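PDB 3QR3: endoglucanase EG-II from Hypocrea jecorina, which hydrolyses internal beta-1,4-glucosidic bonds of cellulose as a glycoside hydrolase family 5 endoglucanase with a TIM-barrel catalytic domain. Local coordinates for residues A[166-171]-A[204-208]; A[125-129]-A[144-148]; A[261-265]-A[303-307]; A[231-236]-A[266-272]; A[31-35]-A[85-89]. The contacts are given in a common frame with arbitrary orientation. Numbering follows the deposited sequence.

Contact 1: A[166-171]-A[204-208]; sequences VTAIRN and VTNPD
Residues 166-171 form the last turns of helix 155-171, with regular helical torsions and backbone hydrogen bonds from Arg-170 N to Val-166 O (3.1 Å) and from Asn-171 N to Thr-167 O (2.9 Å). Facing them, 204-208 runs extended from Val-204 to Asn-206 (psi 134° to 162°) and then turns at Pro-207, whose phi and psi of -49° and -36° are helical. Val-166 and Arg-170, one helical turn apart, both direct CA-to-CB toward this loop. Val-166, chi1 t, sets CG2 3.9 Å from Val-204 CG1 and CG1 3.8 Å from Thr-205 O. In the (beta/alpha)8 barrel this helix lies outside the sheet, and the loop leads from helix 197-201 into strand 214-219; accordingly Val-166 also packs on Ile-179 and Leu-181 of strand 179-182 and on Leu-214 of strand 214-219. Arg-170 has chi1 and chi2 both m and chi3 t. Its CG lies 3.6 Å from Pro-207 CD, and the side-chain amide of Asn-206 meets the edge of the guanidinium near its plane. The strongest polar partner of that guanidinium is the carbonyl of Ala-174, which accepts from NH1, as does that of Gln-177. At the exposed margin Pro-207 CG reaches Asn-171 OD1 at 3.9 Å. Thr-205 O also accepts a hydrogen bond from the side chain of Gln-163, one turn before Thr-167.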
# COMPACT_ATOMS: atom_id res chain seq x y z
N VAL A 166 6.67 3.61 14.58
CA VAL A 166 5.38 3.86 15.23
C VAL A 166 5.51 4.89 16.36
O VAL A 166 4.70 5.81 16.49
CB VAL A 166 4.75 2.56 15.77
CG1 VAL A 166 3.59 2.89 16.72
CG2 VAL A 166 4.27 1.69 14.61
N THR A 167 6.56 4.76 17.16
CA THR A 167 6.77 5.72 18.24
C THR A 167 6.97 7.13 17.69
O THR A 167 6.43 8.10 18.21
CB THR A 167 7.97 5.32 19.11
OG1 THR A 167 7.77 3.99 19.59
CG2 THR A 167 8.12 6.28 20.30
N ALA A 168 7.74 7.23 16.61
CA ALA A 168 7.99 8.54 16.01
C ALA A 168 6.71 9.16 15.47
O ALA A 168 6.48 10.37 15.60
CB ALA A 168 9.04 8.44 14.91
N ILE A 169 5.88 8.34 14.85
CA ILE A 169 4.66 8.84 14.23
C ILE A 169 3.72 9.39 15.30
O ILE A 169 3.15 10.47 15.15
CB ILE A 169 3.96 7.74 13.42
CG1 ILE A 169 4.82 7.36 12.20
CG2 ILE A 169 2.56 8.17 13.01
CD1 ILE A 169 4.25 6.22 11.39
N ARG A 170 3.56 8.64 16.38
CA ARG A 170 2.68 9.04 17.47
C ARG A 170 3.20 10.28 18.21
O ARG A 170 2.43 11.19 18.52
CB ARG A 170 2.48 7.87 18.46
CG ARG A 170 1.76 6.64 17.88
CD ARG A 170 0.42 6.99 17.23
NE ARG A 170 -0.33 5.78 16.88
CZ ARG A 170 -1.27 5.71 15.93
NH1 ARG A 170 -1.59 6.78 15.21
NH2 ARG A 170 -1.88 4.56 15.70
N ASN A 171 4.50 10.29 18.49
CA ASN A 171 5.14 11.42 19.16
C ASN A 171 5.09 12.71 18.35
O ASN A 171 5.20 13.80 18.90
CB ASN A 171 6.59 11.10 19.52
CG ASN A 171 6.71 10.13 20.70
OD1 ASN A 171 5.73 9.80 21.36
ND2 ASN A 171 7.92 9.67 20.96
N VAL A 204 4.65 -4.76 18.75
CA VAL A 204 4.73 -3.32 18.50
C VAL A 204 3.52 -2.63 19.13
O VAL A 204 2.41 -3.10 18.98
CB VAL A 204 4.81 -3.02 16.98
CG1 VAL A 204 4.74 -1.52 16.70
CG2 VAL A 204 6.08 -3.61 16.39
N THR A 205 3.75 -1.53 19.84
CA THR A 205 2.65 -0.83 20.49
C THR A 205 2.76 0.67 20.33
O THR A 205 3.84 1.18 20.06
CB THR A 205 2.62 -1.10 22.02
OG1 THR A 205 3.83 -0.60 22.62
CG2 THR A 205 2.45 -2.59 22.33
N ASN A 206 1.65 1.36 20.53
CA ASN A 206 1.64 2.81 20.71
C ASN A 206 2.32 3.14 22.03
O ASN A 206 2.46 2.28 22.89
CB ASN A 206 0.20 3.32 20.75
CG ASN A 206 -0.58 2.98 19.49
OD1 ASN A 206 -1.61 2.30 19.54
ND2 ASN A 206 -0.10 3.46 18.36
N PRO A 207 2.74 4.40 22.21
CA PRO A 207 3.36 4.85 23.46
C PRO A 207 2.56 4.46 24.70
O PRO A 207 3.16 4.14 25.73
CB PRO A 207 3.38 6.37 23.31
CG PRO A 207 3.56 6.57 21.81
CD PRO A 207 2.78 5.45 21.17
N ASP A 208 1.23 4.47 24.62
CA ASP A 208 0.39 4.14 25.78
C ASP A 208 0.30 2.64 26.04
O ASP A 208 -0.43 2.21 26.92
CB ASP A 208 -1.01 4.76 25.65
CG ASP A 208 -1.86 4.12 24.55
OD1 ASP A 208 -1.39 3.17 23.89
OD2 ASP A 208 -3.01 4.57 24.35

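Contact 2: A[125-129]-A[144-148]; sequences FTSLW and FGIMN
The indole of Trp-129, chi1 m and chi2 112°, fills the middle of this buried contact. Its CZ3 lies 3.3 Å from Phe-144 CD1; the six-membered ring and the phenyl meet rim to rim, centroids 5.8 Å apart and planes at 74°, with neither over the other's face. Phe-144 has chi1 m and chi2 -88°. One helical turn before Trp-129, Phe-125 (chi1 t) brings CZ to 4.0 Å from Ile-146 CG2 and CE1 to 3.4 Å from Met-147 CE, the methionine curling back with chi1 t, chi2 p and chi3 p. The backbones are farther apart: the closest CA pair, Trp-129 and Ile-146, is at 7.9 Å. Residues 125-129 are helical, whereas 144-145 end a strand, with Gly-145 at the centre of an inverse gamma turn. At the polar edge, Trp-129 NE1 donates to Ile-146 O at 3.1 Å, at the indole edge, near its plane, and Trp-129 CZ2 lies 3.3 Å from Gly-145 O. Val-165 of helix 155-171 touches Phe-125, Trp-129 and Ile-146. Aromatic residues of an outer helix packed on the C-terminal end of the strand that follows it are part of the layer between helices and sheet in a TIM barrel.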
# COMPACT_ATOMS: atom_id res chain seq x y z
N PHE A 125 15.65 6.56 9.05
CA PHE A 125 14.35 6.12 8.55
C PHE A 125 13.22 6.74 9.37
O PHE A 125 12.22 7.18 8.82
CB PHE A 125 14.28 4.58 8.55
CG PHE A 125 12.98 4.01 8.03
CD1 PHE A 125 12.46 4.39 6.80
CD2 PHE A 125 12.32 3.03 8.76
CE1 PHE A 125 11.27 3.82 6.32
CE2 PHE A 125 11.13 2.46 8.29
CZ PHE A 125 10.61 2.86 7.07
N THR A 126 13.39 6.80 10.69
CA THR A 126 12.34 7.36 11.54
C THR A 126 12.24 8.87 11.26
O THR A 126 11.17 9.47 11.37
CB THR A 126 12.58 7.12 13.06
OG1 THR A 126 13.78 7.79 13.46
CG2 THR A 126 12.72 5.63 13.37
N SER A 127 13.37 9.47 10.92
CA SER A 127 13.40 10.88 10.51
C SER A 127 12.46 11.15 9.33
O SER A 127 11.80 12.20 9.27
CB SER A 127 14.82 11.29 10.16
OG SER A 127 14.83 12.15 9.05
N LEU A 128 12.39 10.22 8.39
CA LEU A 128 11.47 10.35 7.27
C LEU A 128 10.03 10.32 7.80
O LEU A 128 9.23 11.21 7.52
CB LEU A 128 11.68 9.21 6.26
CG LEU A 128 10.57 9.04 5.22
CD1 LEU A 128 10.65 10.16 4.20
CD2 LEU A 128 10.65 7.66 4.55
N TRP A 129 9.71 9.31 8.60
CA TRP A 129 8.35 9.15 9.08
C TRP A 129 7.93 10.21 10.09
O TRP A 129 6.76 10.58 10.16
CB TRP A 129 8.12 7.73 9.62
CG TRP A 129 7.80 6.79 8.51
CD1 TRP A 129 8.58 5.76 8.04
CD2 TRP A 129 6.63 6.81 7.68
NE1 TRP A 129 7.95 5.13 7.00
CE2 TRP A 129 6.75 5.75 6.76
CE3 TRP A 129 5.49 7.62 7.65
CZ2 TRP A 129 5.77 5.49 5.80
CZ3 TRP A 129 4.52 7.35 6.69
CH2 TRP A 129 4.67 6.29 5.78
N PHE A 144 -0.59 5.45 7.51
CA PHE A 144 0.88 5.42 7.38
C PHE A 144 1.39 4.03 6.97
O PHE A 144 1.47 3.11 7.79
CB PHE A 144 1.55 5.89 8.68
CG PHE A 144 1.23 7.32 9.05
CD1 PHE A 144 1.99 8.37 8.56
CD2 PHE A 144 0.16 7.61 9.89
CE1 PHE A 144 1.69 9.68 8.90
CE2 PHE A 144 -0.14 8.92 10.23
CZ PHE A 144 0.62 9.96 9.73
N GLY A 145 1.73 3.88 5.69
CA GLY A 145 2.22 2.62 5.13
C GLY A 145 3.73 2.52 5.25
O GLY A 145 4.49 2.82 4.30
N ILE A 146 4.16 2.08 6.42
CA ILE A 146 5.56 2.16 6.83
C ILE A 146 6.58 1.74 5.78
O ILE A 146 7.58 2.44 5.56
CB ILE A 146 5.78 1.37 8.14
CG1 ILE A 146 5.06 2.08 9.29
CG2 ILE A 146 7.26 1.21 8.46
CD1 ILE A 146 5.35 1.47 10.69
N MET A 147 6.33 0.62 5.11
CA MET A 147 7.29 0.10 4.16
C MET A 147 6.67 -0.95 3.24
O MET A 147 5.96 -1.84 3.68
CB MET A 147 8.51 -0.49 4.87
CG MET A 147 9.59 -1.02 3.92
SD MET A 147 10.21 0.23 2.77
CE MET A 147 10.68 1.50 3.93
N ASN A 148 6.97 -0.83 1.95
CA ASN A 148 6.51 -1.80 0.98
C ASN A 148 7.46 -3.00 0.91
O ASN A 148 8.66 -2.85 0.70
CB ASN A 148 6.42 -1.13 -0.40
CG ASN A 148 5.91 -2.08 -1.47
OD1 ASN A 148 4.73 -2.40 -1.49
ND2 ASN A 148 6.80 -2.51 -2.36

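Contact 3: A[261-265]-A[303-307]; sequences TGGGN and VLTET
Two irregular segments cross with their end-to-end directions 103° apart, closest at Gly-264 and Leu-304, whose CA atoms are 5.1 Å apart. Gly-262 and Gly-263 are almost fully extended (phi/psi 175°/176° and -171°/178°). Van der Waals packing sets the Leu-304 side chain on the glycine backbone, with chi1 between wells at -105° and chi2 p: Leu-304 CG lies 3.5 Å from Gly-263 N, CD2 3.6 Å from Gly-262 C and CD1 3.8 Å from Gly-264 N. A CB on Gly-262 would come within 3.0 Å of Leu-304 CD2, so this close approach depends on the bare backbone. One direct hydrogen bond joins the segments, from Asn-265 ND2 to Thr-305 O (3.1 Å, angle 168°), with Asn-265 in chi1 m; its OD1 accepts from Thr-318 and from the Leu-320 backbone. Water bridges the rest. Water 1 contacts Gly-263 O at 2.9 Å and Thr-305 O at 2.7 Å, water 2 accepts from Gly-263 N at 3.1 Å and lies 2.5 Å from Glu-306 OE2, and water 3 accepts from Asn-265 N at 3.0 Å and donates to Val-303 O at 2.8 Å. Thr-305 OG1, accepting from Thr-307 N at 3.2 Å, forms an ST turn and also hydrogen-bonds to the carbonyl of Asp-299. The barrel loops after strands 256-261 and 287-296 are joined by one side-chain hydrogen bond and waters bridging backbone groups and the Glu-306 carboxylate.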
# COMPACT_ATOMS: atom_id res chain seq x y z
N THR A 261 -3.02 -6.61 -4.22
CA THR A 261 -3.49 -7.85 -4.80
C THR A 261 -3.93 -7.51 -6.21
O THR A 261 -4.23 -6.36 -6.51
CB THR A 261 -4.62 -8.50 -3.97
OG1 THR A 261 -4.88 -9.82 -4.46
CG2 THR A 261 -5.91 -7.68 -4.02
N GLY A 262 -3.94 -8.49 -7.10
CA GLY A 262 -4.30 -8.21 -8.48
C GLY A 262 -4.15 -9.41 -9.38
O GLY A 262 -3.71 -10.46 -8.95
N GLY A 263 -4.54 -9.25 -10.65
CA GLY A 263 -4.35 -10.29 -11.63
C GLY A 263 -4.66 -9.78 -13.03
O GLY A 263 -5.05 -8.63 -13.21
N GLY A 264 -4.49 -10.65 -14.02
CA GLY A 264 -4.80 -10.28 -15.38
C GLY A 264 -6.28 -9.99 -15.56
O GLY A 264 -7.11 -10.40 -14.74
N ASN A 265 -6.62 -9.27 -16.62
CA ASN A 265 -8.02 -9.05 -16.95
C ASN A 265 -8.52 -10.21 -17.81
O ASN A 265 -8.82 -10.03 -18.98
CB ASN A 265 -8.19 -7.71 -17.65
CG ASN A 265 -7.89 -6.55 -16.74
OD1 ASN A 265 -8.64 -6.28 -15.80
ND2 ASN A 265 -6.77 -5.86 -16.98
N VAL A 303 0.30 -5.72 -17.56
CA VAL A 303 -0.35 -7.01 -17.37
C VAL A 303 -1.36 -7.03 -16.22
O VAL A 303 -2.36 -7.74 -16.29
CB VAL A 303 0.67 -8.16 -17.19
CG1 VAL A 303 1.58 -7.88 -16.00
CG2 VAL A 303 -0.06 -9.49 -17.03
N LEU A 304 -1.11 -6.27 -15.17
CA LEU A 304 -2.08 -6.19 -14.08
C LEU A 304 -2.82 -4.85 -14.05
O LEU A 304 -3.18 -4.36 -12.97
CB LEU A 304 -1.42 -6.45 -12.71
CG LEU A 304 -1.71 -7.82 -12.10
CD1 LEU A 304 -1.20 -8.94 -13.00
CD2 LEU A 304 -1.10 -7.94 -10.70
N THR A 305 -3.05 -4.26 -15.22
CA THR A 305 -3.63 -2.93 -15.23
C THR A 305 -5.03 -2.91 -14.63
O THR A 305 -5.85 -3.80 -14.89
CB THR A 305 -3.63 -2.29 -16.65
OG1 THR A 305 -4.20 -0.97 -16.57
CG2 THR A 305 -4.44 -3.12 -17.65
N GLU A 306 -5.29 -1.90 -13.80
CA GLU A 306 -6.62 -1.62 -13.27
C GLU A 306 -7.01 -0.19 -13.61
O GLU A 306 -7.99 0.33 -13.08
CB GLU A 306 -6.65 -1.83 -11.75
CG GLU A 306 -6.33 -3.25 -11.34
CD GLU A 306 -6.38 -3.45 -9.84
OE1 GLU A 306 -6.64 -2.46 -9.12
OE2 GLU A 306 -6.16 -4.59 -9.38
N THR A 307 -6.25 0.44 -14.50
CA THR A 307 -6.49 1.84 -14.87
C THR A 307 -7.74 1.94 -15.74
O THR A 307 -7.84 1.26 -16.76
CB THR A 307 -5.31 2.42 -15.65
OG1 THR A 307 -4.11 2.26 -14.89
CG2 THR A 307 -5.51 3.90 -15.93
O HOH W 1 -6.13 -5.99 -13.36
O HOH W 2 -4.97 -6.18 -10.96
O HOH W 3 -4.19 -8.54 -18.30

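Contact 4: A[231-236]-A[266-272]; sequences AECTTN and VQSCIQD. With SO4 (sulfate ion), chain F.
Val-266 occupies the N-cap position of helix 267-281, its phi and psi still extended (-140°/162°), and its O accepts from Ile-270 N at 3.0 Å. With chi1 m, it places CG2 3.6 Å from Ala-231 O and 3.9 Å from Glu-232 OE1. In the first turn Ser-268, chi1 p, links two partners through its hydroxyl: OG donates to Glu-232 OE1 (2.7 Å) and accepts from Cys-233 N (3.0 Å, angle 168°). Water 4 joins the same carboxylate to the helix start, donating to Glu-232 OE1 at 2.8 Å and accepting from Ser-268 N at 2.9 Å. Next comes Cys-269, whose SG bonds to Cys-233 SG at 2.0 Å with chi3 100°; both cysteines have chi1 m, and their CA atoms stand 4.9 Å apart. Ala-231 O lies only 3.0 Å from Cys-269 SG. A turn after Ser-268, Asp-272 (chi1 m) points its CA-to-CB bond toward the irregular 231-236 loop, extended at Glu-232, Cys-233 and Thr-235. Asp-272 OD2 is 3.5 Å from Cys-233 C, Asp-272 O 3.5 Å from Asn-236 CB, and the CA atoms of Asn-236 and Asp-272 are 4.7 Å apart. A sulfate, probably from the crystallisation liquor, accepts at O3 from Ala-231 N and at O2 from Glu-232 N, both at 2.8 Å. A buried disulfide within a surface contact ties the loop after strand 214-219 to the start of the next barrel repeat's helix.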
# COMPACT_ATOMS: atom_id res chain seq x y z
N ALA A 231 -0.48 -12.95 -16.26
CA ALA A 231 -1.89 -12.63 -16.46
C ALA A 231 -2.81 -13.63 -15.78
O ALA A 231 -3.78 -13.24 -15.14
CB ALA A 231 -2.20 -12.55 -17.97
N GLU A 232 -2.49 -14.92 -15.90
CA GLU A 232 -3.40 -15.96 -15.44
C GLU A 232 -3.36 -16.15 -13.93
O GLU A 232 -2.30 -16.01 -13.31
CB GLU A 232 -3.10 -17.29 -16.15
CG GLU A 232 -3.26 -17.24 -17.67
CD GLU A 232 -4.70 -16.96 -18.11
OE1 GLU A 232 -5.64 -17.41 -17.42
OE2 GLU A 232 -4.89 -16.30 -19.15
N CYS A 233 -4.51 -16.45 -13.33
CA CYS A 233 -4.56 -16.76 -11.90
C CYS A 233 -4.70 -18.27 -11.69
O CYS A 233 -5.32 -18.97 -12.49
CB CYS A 233 -5.70 -16.01 -11.22
SG CYS A 233 -5.52 -14.21 -11.29
N THR A 234 -4.13 -18.76 -10.60
CA THR A 234 -4.06 -20.19 -10.34
C THR A 234 -4.55 -20.52 -8.94
O THR A 234 -4.58 -21.69 -8.54
CB THR A 234 -2.61 -20.71 -10.50
OG1 THR A 234 -1.77 -20.08 -9.53
CG2 THR A 234 -2.07 -20.39 -11.88
N THR A 235 -4.93 -19.50 -8.17
CA THR A 235 -5.37 -19.73 -6.79
C THR A 235 -6.25 -18.57 -6.31
O THR A 235 -6.13 -17.45 -6.82
CB THR A 235 -4.16 -19.90 -5.83
OG1 THR A 235 -4.62 -20.18 -4.50
CG2 THR A 235 -3.30 -18.63 -5.81
N ASN A 236 -7.13 -18.86 -5.36
CA ASN A 236 -7.88 -17.81 -4.68
C ASN A 236 -7.31 -17.49 -3.29
O ASN A 236 -7.85 -16.65 -2.57
CB ASN A 236 -9.37 -18.18 -4.59
CG ASN A 236 -9.59 -19.44 -3.78
OD1 ASN A 236 -8.79 -19.80 -2.93
ND2 ASN A 236 -10.69 -20.13 -4.06
N VAL A 266 -8.57 -11.39 -17.21
CA VAL A 266 -8.89 -12.63 -17.89
C VAL A 266 -9.79 -13.50 -17.00
O VAL A 266 -9.86 -13.29 -15.79
CB VAL A 266 -7.60 -13.43 -18.22
CG1 VAL A 266 -6.74 -12.66 -19.21
CG2 VAL A 266 -6.82 -13.72 -16.94
N GLN A 267 -10.46 -14.47 -17.61
CA GLN A 267 -11.46 -15.28 -16.91
C GLN A 267 -10.94 -15.97 -15.65
O GLN A 267 -11.63 -15.99 -14.63
CB GLN A 267 -12.06 -16.33 -17.86
CG GLN A 267 -13.26 -17.05 -17.27
CD GLN A 267 -14.40 -16.10 -16.93
OE1 GLN A 267 -14.72 -15.19 -17.70
NE2 GLN A 267 -15.03 -16.32 -15.78
N SER A 268 -9.74 -16.55 -15.71
CA SER A 268 -9.17 -17.24 -14.54
C SER A 268 -9.10 -16.33 -13.31
O SER A 268 -9.37 -16.77 -12.19
CB SER A 268 -7.79 -17.82 -14.85
OG SER A 268 -6.84 -16.80 -15.13
N CYS A 269 -8.75 -15.07 -13.53
CA CYS A 269 -8.64 -14.11 -12.42
C CYS A 269 -10.00 -13.56 -12.01
O CYS A 269 -10.23 -13.30 -10.83
CB CYS A 269 -7.70 -12.97 -12.78
SG CYS A 269 -6.02 -13.53 -13.14
N ILE A 270 -10.89 -13.37 -12.98
CA ILE A 270 -12.25 -12.96 -12.66
C ILE A 270 -12.87 -13.98 -11.71
O ILE A 270 -13.58 -13.61 -10.78
CB ILE A 270 -13.11 -12.79 -13.93
CG1 ILE A 270 -12.70 -11.49 -14.65
CG2 ILE A 270 -14.59 -12.78 -13.57
CD1 ILE A 270 -13.33 -11.30 -16.01
N GLN A 271 -12.57 -15.25 -11.92
CA GLN A 271 -13.07 -16.28 -11.01
C GLN A 271 -12.32 -16.28 -9.67
O GLN A 271 -12.94 -16.17 -8.62
CB GLN A 271 -13.04 -17.68 -11.64
CG GLN A 271 -13.44 -18.77 -10.64
CD GLN A 271 -13.67 -20.13 -11.30
OE1 GLN A 271 -13.65 -21.16 -10.63
NE2 GLN A 271 -13.87 -20.13 -12.61
N ASP A 272 -10.99 -16.38 -9.72
CA ASP A 272 -10.18 -16.48 -8.50
C ASP A 272 -10.19 -15.23 -7.64
O ASP A 272 -10.24 -15.31 -6.41
CB ASP A 272 -8.75 -16.90 -8.83
CG ASP A 272 -8.64 -18.33 -9.32
OD1 ASP A 272 -9.67 -19.04 -9.32
OD2 ASP A 272 -7.53 -18.75 -9.72
S SO4 F . 0.57 -15.49 -18.53
O1 SO4 F . 1.74 -16.37 -18.56
O2 SO4 F . -0.26 -15.87 -17.39
O3 SO4 F . 1.01 -14.10 -18.40
O4 SO4 F . -0.20 -15.64 -19.76
O HOH W 4 -8.29 -17.11 -18.14

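Contact 5: A[31-35]-A[85-89]; sequences PLKNF and KYDQL
Leu-32, Lys-85 and Leu-89 account for most of the buried surface. Leu-32 opens a type I beta turn that ends at Phe-35, closed by Phe-35 N to Leu-32 O at 3.0 Å, and it faces residues 85-89, a piece of helix 80-95. With chi1 m and chi2 t, Leu-32 extends CD1 to 3.1 Å from Lys-85 O and 4.0 Å from Gln-88 OE1, while CD2 lies 4.1 Å from Leu-89 CB. Leu-89, chi1 t and chi2 p, receives Pro-31 CG at 3.9 Å from its CD2. The CA atoms pair as Leu-32 with Leu-89 (6.8 Å) and Phe-35 with Lys-85 (7.4 Å), so the turn follows one helical turn in the reverse direction. In the TIM barrel this joins the long loop between strand 5-11 and helix 44-55 to the helix of the following repeat; Leu-32 also touches Ile-45 and Leu-89 touches Met-48, both on helix 44-55. Lys-85, chi1 and chi2 m and then t throughout, lays CG 3.6 Å from Phe-35 CE1 and carries NZ to Phe-35 O, a 2.9 Å hydrogen bond. Lys-85 NZ also sits 5.1 Å from the Phe-35 ring centroid, a long and at most weak cation-pi attraction. Water 5 accepts from Lys-85 NZ at 2.6 Å and donates to Asn-34 O and Gln-88 OE1, each at 3.1 Å.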
# COMPACT_ATOMS: atom_id res chain seq x y z
N PRO A 31 1.19 10.20 -11.23
CA PRO A 31 -0.17 10.28 -11.77
C PRO A 31 -0.87 11.59 -11.38
O PRO A 31 -1.97 11.57 -10.83
CB PRO A 31 -0.87 9.08 -11.11
CG PRO A 31 -0.17 8.91 -9.80
CD PRO A 31 1.26 9.41 -9.98
N LEU A 32 -0.21 12.71 -11.65
CA LEU A 32 -0.82 14.02 -11.52
C LEU A 32 -0.82 14.64 -12.91
O LEU A 32 0.25 14.84 -13.51
CB LEU A 32 -0.03 14.91 -10.57
CG LEU A 32 -0.15 14.60 -9.09
CD1 LEU A 32 0.88 15.39 -8.30
CD2 LEU A 32 -1.57 14.92 -8.59
N LYS A 33 -2.01 14.92 -13.43
CA LYS A 33 -2.15 15.32 -14.83
C LYS A 33 -1.22 16.45 -15.23
O LYS A 33 -0.56 16.38 -16.27
CB LYS A 33 -3.60 15.68 -15.14
CG LYS A 33 -3.87 15.86 -16.63
CD LYS A 33 -5.35 16.00 -16.92
CE LYS A 33 -5.62 16.17 -18.42
NZ LYS A 33 -7.08 16.29 -18.69
N ASN A 34 -1.15 17.49 -14.40
CA ASN A 34 -0.33 18.66 -14.74
C ASN A 34 0.95 18.72 -13.92
O ASN A 34 1.36 19.79 -13.48
CB ASN A 34 -1.13 19.96 -14.59
CG ASN A 34 -0.56 21.09 -15.46
OD1 ASN A 34 -0.09 20.86 -16.57
ND2 ASN A 34 -0.61 22.32 -14.95
N PHE A 35 1.59 17.57 -13.73
CA PHE A 35 2.84 17.47 -12.96
C PHE A 35 3.97 18.35 -13.50
O PHE A 35 4.80 18.83 -12.72
CB PHE A 35 3.31 16.01 -12.92
CG PHE A 35 4.56 15.80 -12.10
CD1 PHE A 35 4.50 15.75 -10.72
CD2 PHE A 35 5.80 15.63 -12.72
CE1 PHE A 35 5.64 15.55 -9.96
CE2 PHE A 35 6.95 15.43 -11.97
CZ PHE A 35 6.87 15.39 -10.59
N LYS A 85 4.45 18.24 -4.55
CA LYS A 85 3.85 17.47 -5.63
C LYS A 85 3.11 16.25 -5.08
O LYS A 85 1.95 16.02 -5.41
CB LYS A 85 4.92 17.03 -6.63
CG LYS A 85 5.53 18.17 -7.47
CD LYS A 85 4.47 18.84 -8.35
CE LYS A 85 5.09 19.88 -9.28
NZ LYS A 85 4.12 20.34 -10.30
N TYR A 86 3.77 15.47 -4.23
CA TYR A 86 3.14 14.28 -3.66
C TYR A 86 1.90 14.64 -2.85
O TYR A 86 0.89 13.94 -2.91
CB TYR A 86 4.14 13.51 -2.81
CG TYR A 86 3.59 12.22 -2.25
CD1 TYR A 86 3.32 11.14 -3.08
CD2 TYR A 86 3.35 12.08 -0.89
CE1 TYR A 86 2.82 9.95 -2.57
CE2 TYR A 86 2.86 10.90 -0.36
CZ TYR A 86 2.60 9.84 -1.20
OH TYR A 86 2.10 8.68 -0.68
N ASP A 87 1.96 15.74 -2.12
CA ASP A 87 0.80 16.15 -1.32
C ASP A 87 -0.42 16.46 -2.17
O ASP A 87 -1.56 16.32 -1.70
CB ASP A 87 1.13 17.33 -0.40
CG ASP A 87 -0.01 17.62 0.59
OD1 ASP A 87 -0.46 16.67 1.26
OD2 ASP A 87 -0.47 18.78 0.67
N GLN A 88 -0.22 16.88 -3.41
CA GLN A 88 -1.36 17.15 -4.28
C GLN A 88 -2.15 15.87 -4.50
O GLN A 88 -3.38 15.89 -4.55
CB GLN A 88 -0.93 17.74 -5.64
CG GLN A 88 -0.40 19.16 -5.58
CD GLN A 88 0.14 19.62 -6.93
OE1 GLN A 88 -0.31 19.18 -7.98
NE2 GLN A 88 1.11 20.52 -6.89
N LEU A 89 -1.44 14.76 -4.66
CA LEU A 89 -2.11 13.48 -4.88
C LEU A 89 -2.80 13.03 -3.57
O LEU A 89 -3.94 12.55 -3.58
CB LEU A 89 -1.11 12.44 -5.37
CG LEU A 89 -1.67 11.06 -5.73
CD1 LEU A 89 -2.68 11.19 -6.87
CD2 LEU A 89 -0.54 10.11 -6.10
O HOH W 5 1.59 19.66 -10.41

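Overall arrangement
From the N terminus, contact 5 closes first, bringing the loop after strand 5-11 to helix 80-95. Contact 2 follows, seating helix 122-136 on the end of strand 142-145, and contact 1 then joins helix 155-171 to the loop before strand 214-219. These three are in series; contacts 1 and 2 touch, Ile-169 meeting Phe-144 and Trp-129. Contacts 4 and 3 cross: 231-236 and 261-265 precede their partners 266-272 and 303-307. They meet through a probable Gly-264 N to Ala-231 O hydrogen bond (2.9 Å). This pair lies across the chain's centre from contacts 1 and 2, the centres of contacts 1 and 4 being about 40 Å apart.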